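Local coordinates for protein metallo-beta-lactamase (Chryseobacterium indologenes, PDB 3L6N) that hydrolyses the beta-lactam ring of penicillins, cephalosporins and carbapenems as a zinc-dependent class B beta-lactamase, so conferring antibiotic resistance, at residues Y18-F24 against L44-E50; S30-M34 against D79-G83. All coordinates share one frame. Where two conformers were deposited one is given. Numbering follows the deposited sequence.

Contact 1 (Y18-F24 against L44-E50); sequences YKTFGVF and LFDVPWE
Trp49 offers one face of its indole to the Phe24 ring, whose CE1 lies over it, 3.3 Å from Trp49 CE2; the Phe24 ring and the five-membered ring of the indole meet obliquely, centroids 4.7 Å apart and planes at 38°. Residues 18-24 are fully extended beta strand, and Tyr18, Thr20 and Phe24 direct their CA-CB bonds toward 44-50. The latter segment is strand only through Phe45; it turns at Asp46, whose phi is positive (70°), and runs on as a loop, Thr20 and Pro48 giving the nearest CA pair at 5.7 Å. Gly22 leaves room in the row, since a CB there would clash with Phe24 CE1. In this metallo-beta-lactamase fold, strands 15-24 and 41-45 belong to one sheet with strand 27-38 between them, and the loop leaving 41-45 passes over 15-24 and carries Trp49 to the zinc site, where the indole touches the ligands Asp80 and His200. Two direct hydrogen bonds fix the path: Tyr18 OH, on a p rotamer, donates to Asp46 O (2.7 Å), and Trp49 N donates to Thr20 OG1 (3.0 Å), also chi1 p. The Tyr18 ring meets Pro48 by its edge, CE1 to CG 4.2 Å. Farther along, one water accepts from Glu50 N (2.9 Å) and lies 2.9 Å from Phe21 O, and another accepts from Val23 N (3.1 Å) and donates to Glu50 OE1 (2.7 Å).

Contact 2 (S30-M34 against D79-G83); sequences SANSM and DDRAG. With ZN (zinc ion), chain C.
This is a small, buried polar contact in which the metal-binding loop between strand 69-73 and helix 86-90 meets the inner strand 27-38 of the seven-stranded sheet. Residues 30-34 are extended; 79-83 have no regular structure, and the backbones stay apart, with CA pairs Ala31-Asp80 at 6.8 Å and Ser33-Arg81 at 8.0 Å. Arg81 spans the gap on an m, m, p side chain: NH2 donates to Asn32 O (2.7 Å), which lies near the guanidinium plane, while a water accepts from Arg81 NH1 (3.0 Å) and donates to the same Asn32 O (2.8 Å). Arg81 NE donates to Asp80 O (2.8 Å) and pairs in a salt bridge with Asp46, whose carboxylate also bonds Thr75. The loop belongs to the HxHxD motif of the metallo-beta-lactamase superfamily, His76, His78 and Asp80, whose aspartate serves the second zinc. Here Asp80, chi1 p, binds that zinc through OD2 at 2.0 Å, with Cys158 and His200 completing the protein ligands; a water 2.1 Å from the metal donates to Asp80 OD1 (2.7 Å). On the strand side the methyl of Ala31 packs against the same aspartate, CB to CB 4.3 Å.

How the contacts relate
The two contacts illustrate how neighbouring strands of one sheet and the loops beside them can frame a metal site: their centres lie only 4 Å apart, and their segments alternate along the chain as 18-24, 30-34, 44-50 and 79-83. Strand 27-38, which supplies one side of contact 2, runs antiparallel between strands 15-24 and 41-45, which carry segment 18-24 and the start of 44-50. The two contacts touch directly as well, through probable hydrogen bonds from Lys19 NZ to Asn32 OD1 and from Phe45 N to Met34 O, both 2.8 Å. With residues of loop 44-50 also meeting the metal-binding loop, sheet and both loops converge beside the second zinc.

Contact 1 (Y18-F24 against L44-E50)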
# COMPACT_ATOMS: atom_id res chain seq x y z
N TYR A 18 -7.47 -4.10 3.64
CA TYR A 18 -8.72 -3.35 3.49
C TYR A 18 -8.87 -2.79 2.09
O TYR A 18 -7.89 -2.38 1.45
CB TYR A 18 -8.91 -2.29 4.60
CG TYR A 18 -8.12 -1.01 4.48
CD1 TYR A 18 -8.71 0.14 3.93
CD2 TYR A 18 -6.82 -0.91 4.96
CE1 TYR A 18 -8.02 1.34 3.85
CE2 TYR A 18 -6.11 0.30 4.89
CZ TYR A 18 -6.72 1.42 4.33
OH TYR A 18 -6.04 2.62 4.24
N LYS A 19 -10.10 -2.79 1.59
CA LYS A 19 -10.35 -2.36 0.21
C LYS A 19 -11.16 -1.08 0.26
O LYS A 19 -12.11 -0.98 1.03
CB LYS A 19 -11.17 -3.41 -0.55
CG LYS A 19 -10.54 -4.78 -0.72
CD LYS A 19 -11.42 -5.69 -1.58
CE LYS A 19 -11.53 -5.22 -3.03
NZ LYS A 19 -10.34 -5.51 -3.90
N THR A 20 -10.76 -0.08 -0.53
CA THR A 20 -11.56 1.14 -0.69
C THR A 20 -11.84 1.39 -2.17
O THR A 20 -11.17 0.83 -3.04
CB THR A 20 -10.91 2.39 -0.05
OG1 THR A 20 -9.73 2.78 -0.76
CG2 THR A 20 -10.59 2.13 1.42
N PHE A 21 -12.85 2.22 -2.43
CA PHE A 21 -13.38 2.37 -3.77
C PHE A 21 -13.38 3.82 -4.18
O PHE A 21 -13.54 4.72 -3.34
CB PHE A 21 -14.82 1.84 -3.81
CG PHE A 21 -14.93 0.38 -3.50
CD1 PHE A 21 -15.15 -0.05 -2.19
CD2 PHE A 21 -14.79 -0.56 -4.51
CE1 PHE A 21 -15.22 -1.41 -1.90
CE2 PHE A 21 -14.88 -1.92 -4.23
CZ PHE A 21 -15.09 -2.35 -2.92
N GLY A 22 -13.21 4.05 -5.48
CA GLY A 22 -13.31 5.40 -6.04
C GLY A 22 -13.87 5.33 -7.45
O GLY A 22 -13.61 4.37 -8.17
N VAL A 23 -14.63 6.35 -7.82
CA VAL A 23 -15.18 6.46 -9.18
C VAL A 23 -14.29 7.36 -10.02
O VAL A 23 -14.02 8.50 -9.65
CB VAL A 23 -16.64 7.00 -9.18
CG1 VAL A 23 -17.15 7.19 -10.63
CG2 VAL A 23 -17.56 6.07 -8.42
N PHE A 24 -13.84 6.83 -11.15
CA PHE A 24 -12.99 7.57 -12.08
C PHE A 24 -13.45 7.24 -13.48
O PHE A 24 -13.63 6.07 -13.81
CB PHE A 24 -11.51 7.20 -11.89
CG PHE A 24 -10.99 7.48 -10.50
CD1 PHE A 24 -10.97 6.47 -9.54
CD2 PHE A 24 -10.58 8.76 -10.14
CE1 PHE A 24 -10.53 6.73 -8.24
CE2 PHE A 24 -10.14 9.03 -8.84
CZ PHE A 24 -10.12 8.01 -7.90
N LEU A 44 -1.30 2.25 9.36
CA LEU A 44 -1.87 2.14 8.00
C LEU A 44 -0.77 2.02 6.98
O LEU A 44 0.25 2.72 7.07
CB LEU A 44 -2.69 3.38 7.62
CG LEU A 44 -3.88 3.75 8.49
CD1 LEU A 44 -4.61 4.91 7.81
CD2 LEU A 44 -4.83 2.56 8.66
N PHE A 45 -0.99 1.14 6.00
CA PHE A 45 -0.17 1.05 4.81
C PHE A 45 -1.01 1.46 3.63
O PHE A 45 -1.82 0.68 3.12
CB PHE A 45 0.42 -0.35 4.65
CG PHE A 45 1.33 -0.72 5.77
CD1 PHE A 45 0.84 -1.39 6.89
CD2 PHE A 45 2.68 -0.35 5.74
CE1 PHE A 45 1.68 -1.69 7.96
CE2 PHE A 45 3.52 -0.66 6.80
CZ PHE A 45 3.01 -1.34 7.91
N ASP A 46 -0.80 2.72 3.22
CA ASP A 46 -1.63 3.44 2.26
C ASP A 46 -2.99 3.77 2.84
O ASP A 46 -3.42 3.18 3.83
CB ASP A 46 -1.70 2.71 0.92
CG ASP A 46 -0.33 2.54 0.32
OD1 ASP A 46 0.41 3.54 0.32
OD2 ASP A 46 0.01 1.42 -0.12
N VAL A 47 -3.65 4.75 2.23
CA VAL A 47 -4.84 5.38 2.81
C VAL A 47 -6.05 5.20 1.88
O VAL A 47 -5.87 4.86 0.70
CB VAL A 47 -4.60 6.88 3.08
CG1 VAL A 47 -3.43 7.08 4.04
CG2 VAL A 47 -4.34 7.64 1.77
N PRO A 48 -7.27 5.40 2.40
CA PRO A 48 -8.43 5.32 1.50
C PRO A 48 -8.28 6.16 0.25
O PRO A 48 -7.72 7.26 0.29
CB PRO A 48 -9.58 5.82 2.36
CG PRO A 48 -9.20 5.40 3.74
CD PRO A 48 -7.70 5.62 3.80
N TRP A 49 -8.75 5.61 -0.87
CA TRP A 49 -8.66 6.29 -2.17
C TRP A 49 -9.34 7.66 -2.13
O TRP A 49 -8.83 8.63 -2.70
CB TRP A 49 -9.27 5.42 -3.28
CG TRP A 49 -8.62 5.62 -4.63
CD1 TRP A 49 -7.91 6.71 -5.08
CD2 TRP A 49 -8.63 4.68 -5.72
NE1 TRP A 49 -7.47 6.50 -6.36
CE2 TRP A 49 -7.90 5.27 -6.78
CE3 TRP A 49 -9.19 3.41 -5.90
CZ2 TRP A 49 -7.70 4.61 -8.01
CZ3 TRP A 49 -8.98 2.75 -7.13
CH2 TRP A 49 -8.25 3.36 -8.16
N GLU A 50 -10.47 7.73 -1.44
CA GLU A 50 -11.20 8.98 -1.28
C GLU A 50 -10.89 9.60 0.07
O GLU A 50 -11.16 9.01 1.11
CB GLU A 50 -12.72 8.75 -1.41
CG GLU A 50 -13.19 8.21 -2.76
CD GLU A 50 -13.00 9.17 -3.93
OE1 GLU A 50 -13.45 8.80 -5.03
OE2 GLU A 50 -12.40 10.26 -3.76
O HOH W 1 -12.14 5.44 -0.86
O HOH W 2 -15.89 7.63 -5.32

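Contact 2 (S30-M34 against D79-G83)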
# COMPACT_ATOMS: atom_id res chain seq x y z
N SER A 30 -11.32 -0.37 -7.36
CA SER A 30 -10.95 -0.78 -6.02
C SER A 30 -9.45 -0.60 -5.85
O SER A 30 -8.68 -0.70 -6.81
CB SER A 30 -11.33 -2.25 -5.81
OG SER A 30 -11.40 -2.58 -4.45
N ALA A 31 -9.05 -0.30 -4.62
CA ALA A 31 -7.63 -0.30 -4.26
C ALA A 31 -7.50 -1.09 -2.98
O ALA A 31 -8.30 -0.93 -2.06
CB ALA A 31 -7.13 1.13 -4.03
N ASN A 32 -6.48 -1.94 -2.92
CA ASN A 32 -6.19 -2.72 -1.72
C ASN A 32 -5.08 -2.07 -0.92
O ASN A 32 -4.01 -1.78 -1.44
CB ASN A 32 -5.76 -4.13 -2.11
CG ASN A 32 -6.77 -4.80 -3.00
OD1 ASN A 32 -7.95 -4.85 -2.68
ND2 ASN A 32 -6.30 -5.28 -4.16
N SER A 33 -5.38 -1.81 0.35
CA SER A 33 -4.41 -1.26 1.29
C SER A 33 -4.33 -2.22 2.46
O SER A 33 -4.99 -3.27 2.47
CB SER A 33 -4.83 0.15 1.73
OG SER A 33 -4.74 1.05 0.62
N MET A 34 -3.49 -1.91 3.45
CA MET A 34 -3.38 -2.78 4.62
C MET A 34 -3.34 -1.96 5.89
O MET A 34 -3.00 -0.78 5.86
CB MET A 34 -2.12 -3.65 4.52
CG MET A 34 -2.09 -4.50 3.28
SD MET A 34 -0.85 -5.80 3.31
CE MET A 34 -1.66 -7.05 4.32
N ASP A 79 -2.57 9.19 -5.29
CA ASP A 79 -3.75 9.44 -4.43
C ASP A 79 -4.26 8.23 -3.66
O ASP A 79 -4.80 8.38 -2.56
CB ASP A 79 -4.90 9.97 -5.28
CG ASP A 79 -4.67 11.36 -5.82
OD1 ASP A 79 -5.50 11.77 -6.66
OD2 ASP A 79 -3.70 12.05 -5.43
N ASP A 80 -4.12 7.04 -4.25
CA ASP A 80 -4.57 5.79 -3.62
C ASP A 80 -3.53 5.21 -2.67
O ASP A 80 -3.72 4.12 -2.14
CB ASP A 80 -4.96 4.74 -4.70
CG ASP A 80 -3.81 4.38 -5.62
OD1 ASP A 80 -3.15 5.28 -6.15
OD2 ASP A 80 -3.57 3.16 -5.83
N ARG A 81 -2.46 5.97 -2.43
CA ARG A 81 -1.34 5.49 -1.63
C ARG A 81 -1.04 6.50 -0.53
O ARG A 81 -1.60 6.41 0.56
CB ARG A 81 -0.13 5.21 -2.53
CG ARG A 81 -0.42 4.28 -3.71
CD ARG A 81 -0.36 2.81 -3.31
NE ARG A 81 -1.56 2.35 -2.62
CZ ARG A 81 -1.84 1.07 -2.40
NH1 ARG A 81 -1.01 0.12 -2.81
NH2 ARG A 81 -2.95 0.73 -1.75
N ALA A 82 -0.19 7.48 -0.82
CA ALA A 82 0.04 8.59 0.14
C ALA A 82 -1.22 9.42 0.37
O ALA A 82 -1.48 9.87 1.48
CB ALA A 82 1.17 9.49 -0.34
N GLY A 83 -2.00 9.62 -0.69
CA GLY A 83 -3.16 10.50 -0.60
C GLY A 83 -2.75 11.88 -0.11
O GLY A 83 -1.71 12.42 -0.52
ZN ZN C . -2.39 2.26 -7.24
O HOH W 3 -1.43 -2.75 -2.00
O HOH W 4 -1.62 4.05 -7.95